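Local coordinates for protein CCMAN5 (Cellulosimicrobium cellulans, PDB 2XSG) that is a family 92 glycoside hydrolase that probably cleaves alpha-mannosidic linkages and has a role in mannose-6-phosphate modification of yeast-made recombinant human lysosomal enzymes, at residues Gly330-Val335 and His340-Phe345. Sequence-based numbering, arbitrary orientation.
Sequences GTYRGV and HAAQGF
Tyr332 and His340 exchange both of their backbone hydrogen bonds, the centre of a small antiparallel beta hairpin, strands 331-333 and 339-341, within the family 92 catalytic region. Tyr332 N gives its hydrogen to His340 O at 2.9 Å, and His340 N returns one to Tyr332 O, also at 2.9 Å. Thr331 and Ala341 form the neighbouring non-hydrogen-bonded pair; there Thr331 CA comes to 3.2 Å from His340 O, adding a CA-H...O contact to a carbonyl already gripped by Tyr332 N. Past the end of strand 339-341, Ala342 N donates to Gly330 O, and this third bond keeps the two segments paired beyond the bridges.

The side chains of Tyr332 and His340 lie on the same face of the hairpin. With chi1 at 78°, Tyr332 CG sits between its own backbone N and carbonyl carbon, and the phenol reaches across to the second strand. CE1 lies 3.5 Å from His340 CB, while Ala341 O sits in the ring plane at the edge, 3.6 Å from the same CE1. The imidazole meets the phenol obliquely, ring planes 43° apart.

Farther out, Tyr347 stacks on the Tyr332 ring and Asp384, from helix 368-387, hydrogen-bonds to Tyr332 OH, tying the hairpin to that helix. With Tyr332 cut back to an alanine, Asp384 would probably lose its phenol partner, Tyr347 its stacking mate, and a gap would open beside His340 CB. After the hairpin the chain makes a type II turn from Ala342 to Phe345, which sets Ala342 CB against one face of the Phe345 ring, off toward its rim; Ala342 CB also packs 4.1 Å from Tyr332 CD1.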
ATOM      1  N   GLY A 330      -0.353  16.907 -18.635  1.00  4.36           N
ATOM      2  CA  GLY A 330      -1.188  15.747 -18.951  1.00  4.52           C
ATOM      3  C   GLY A 330      -0.502  14.624 -19.714  1.00  4.00           C
ATOM      4  O   GLY A 330      -1.160  13.883 -20.437  1.00  4.64           O
ATOM      5  N   THR A 331       0.816  14.494 -19.553  1.00  3.80           N
ATOM      6  CA  THR A 331       1.584  13.428 -20.193  1.00  2.64           C
ATOM      7  C   THR A 331       2.200  12.458 -19.174  1.00  2.77           C
ATOM      8  O   THR A 331       2.330  12.779 -17.999  1.00  2.53           O
ATOM      9  CB  THR A 331       2.704  13.974 -21.110  1.00  2.78           C
ATOM     10  OG1 THR A 331       3.681  14.672 -20.332  1.00  3.02           O
ATOM     11  CG2 THR A 331       2.137  14.918 -22.179  1.00  3.04           C
ATOM     12  N   TYR A 332       2.588  11.275 -19.643  1.00  2.66           N
ATOM     13  CA  TYR A 332       3.227  10.263 -18.810  1.00  2.99           C
ATOM     14  C   TYR A 332       4.284   9.535 -19.650  1.00  3.61           C
ATOM     15  O   TYR A 332       4.322   9.688 -20.874  1.00  3.30           O
ATOM     16  CB  TYR A 332       2.159   9.303 -18.257  1.00  3.35           C
ATOM     17  CG  TYR A 332       1.660   8.251 -19.231  1.00  3.30           C
ATOM     18  CD1 TYR A 332       0.592   8.504 -20.104  1.00  4.95           C
ATOM     19  CD2 TYR A 332       2.258   6.988 -19.277  1.00  3.25           C
ATOM     20  CE1 TYR A 332       0.139   7.509 -21.012  1.00  2.60           C
ATOM     21  CE2 TYR A 332       1.806   6.000 -20.159  1.00  4.09           C
ATOM     22  CZ  TYR A 332       0.755   6.266 -21.031  1.00  3.14           C
ATOM     23  OH  TYR A 332       0.350   5.261 -21.909  1.00  4.34           O
ATOM     24  N   ARG A 333       5.167   8.767 -19.018  1.00  3.96           N
ATOM     25  CA  ARG A 333       6.106   7.977 -19.797  1.00  4.36           C
ATOM     26  C   ARG A 333       5.708   6.518 -19.775  1.00  4.46           C
ATOM     27  O   ARG A 333       5.433   5.954 -18.721  1.00  4.09           O
ATOM     28  CB  ARG A 333       7.559   8.135 -19.331  1.00  5.00           C
ATOM     29  CG  ARG A 333       8.505   7.199 -20.127  1.00  7.51           C
ATOM     30  CD  ARG A 333       9.963   7.514 -19.943  1.00 12.03           C
ATOM     31  NE  ARG A 333      10.229   7.793 -18.550  1.00 17.68           N
ATOM     32  CZ  ARG A 333      10.576   6.895 -17.634  1.00 15.89           C
ATOM     33  NH1 ARG A 333      10.749   5.614 -17.949  1.00 16.39           N
ATOM     34  NH2 ARG A 333      10.752   7.313 -16.395  1.00 12.08           N
ATOM     35  N   GLY A 334       5.679   5.918 -20.953  1.00  4.37           N
ATOM     36  CA  GLY A 334       5.246   4.545 -21.107  1.00  4.85           C
ATOM     37  C   GLY A 334       6.417   3.600 -20.992  1.00  5.13           C
ATOM     38  O   GLY A 334       7.571   4.018 -21.123  1.00  6.09           O
ATOM     39  N   VAL A 335       6.130   2.325 -20.749  1.00  5.72           N
ATOM     40  CA  VAL A 335       7.166   1.285 -20.723  1.00  5.79           C
ATOM     41  C   VAL A 335       7.919   1.158 -22.049  1.00  6.73           C
ATOM     42  O   VAL A 335       8.972   0.533 -22.093  1.00  6.76           O
ATOM     43  CB  VAL A 335       6.600  -0.100 -20.272  1.00  6.20           C
ATOM     44  CG1 VAL A 335       6.270  -0.091 -18.796  1.00  4.21           C
ATOM     45  CG2 VAL A 335       5.372  -0.485 -21.088  1.00  5.29           C
ATOM     46  N   HIS A 340       3.566   9.892 -23.704  1.00  7.95           N
ATOM     47  CA  HIS A 340       2.185   9.696 -24.188  1.00  8.62           C
ATOM     48  C   HIS A 340       1.220  10.603 -23.456  1.00  8.67           C
ATOM     49  O   HIS A 340       1.501  11.038 -22.338  1.00  8.45           O
ATOM     50  CB  HIS A 340       1.728   8.244 -23.998  1.00  8.24           C
ATOM     51  CG  HIS A 340       2.635   7.243 -24.633  1.00  9.85           C
ATOM     52  ND1 HIS A 340       3.504   6.460 -23.903  1.00 11.30           N
ATOM     53  CD2 HIS A 340       2.830   6.917 -25.934  1.00  9.75           C
ATOM     54  CE1 HIS A 340       4.188   5.686 -24.728  1.00 11.35           C
ATOM     55  NE2 HIS A 340       3.807   5.953 -25.967  1.00 10.08           N
ATOM     56  N   ALA A 341       0.075  10.869 -24.083  1.00  8.91           N
ATOM     57  CA  ALA A 341      -0.982  11.645 -23.447  1.00  9.13           C
ATOM     58  C   ALA A 341      -1.807  10.769 -22.492  1.00  9.61           C
ATOM     59  O   ALA A 341      -2.167   9.635 -22.817  1.00  9.02           O
ATOM     60  CB  ALA A 341      -1.876  12.289 -24.502  1.00  8.82           C
ATOM     61  N   ALA A 342      -2.071  11.281 -21.299  1.00 10.00           N
ATOM     62  CA  ALA A 342      -3.088  10.676 -20.440  1.00 11.07           C
ATOM     63  C   ALA A 342      -4.314  11.535 -20.706  1.00 11.65           C
ATOM     64  O   ALA A 342      -4.562  12.498 -19.990  1.00 11.51           O
ATOM     65  CB  ALA A 342      -2.679  10.740 -18.992  1.00 10.58           C
ATOM     66  N   GLN A 343      -5.041  11.215 -21.773  1.00 13.08           N
ATOM     67  CA  GLN A 343      -6.129  12.080 -22.250  1.00 14.61           C
ATOM     68  C   GLN A 343      -7.389  11.956 -21.398  1.00 14.58           C
ATOM     69  O   GLN A 343      -8.020  10.896 -21.371  1.00 14.46           O
ATOM     70  CB  GLN A 343      -6.472  11.756 -23.710  1.00 15.10           C
ATOM     71  CG  GLN A 343      -7.399  12.799 -24.399  1.00 18.23           C
ATOM     72  CD  GLN A 343      -6.696  14.104 -24.677  1.00 21.62           C
ATOM     73  OE1 GLN A 343      -7.253  15.179 -24.457  1.00 25.17           O
ATOM     74  NE2 GLN A 343      -5.449  14.024 -25.145  1.00 23.69           N
ATOM     75  N   GLY A 344      -7.742  13.040 -20.711  1.00 14.60           N
ATOM     76  CA  GLY A 344      -8.993  13.108 -19.952  1.00 14.36           C
ATOM     77  C   GLY A 344      -9.017  12.343 -18.642  1.00 14.22           C
ATOM     78  O   GLY A 344     -10.092  12.094 -18.083  1.00 14.67           O
ATOM     79  N   PHE A 345      -7.835  11.975 -18.148  1.00 13.09           N
ATOM     80  CA  PHE A 345      -7.704  11.204 -16.908  1.00 11.18           C
ATOM     81  C   PHE A 345      -6.282  11.347 -16.394  1.00 10.78           C
ATOM     82  O   PHE A 345      -5.369  11.728 -17.145  1.00 10.74           O
ATOM     83  CB  PHE A 345      -8.083   9.725 -17.119  1.00 11.28           C
ATOM     84  CG  PHE A 345      -6.980   8.864 -17.666  1.00  9.87           C
ATOM     85  CD1 PHE A 345      -6.650   8.902 -19.020  1.00  8.91           C
ATOM     86  CD2 PHE A 345      -6.305   7.971 -16.832  1.00  8.85           C
ATOM     87  CE1 PHE A 345      -5.636   8.086 -19.532  1.00  9.42           C
ATOM     88  CE2 PHE A 345      -5.279   7.149 -17.329  1.00 10.17           C
ATOM     89  CZ  PHE A 345      -4.939   7.210 -18.687  1.00  9.32           C
TER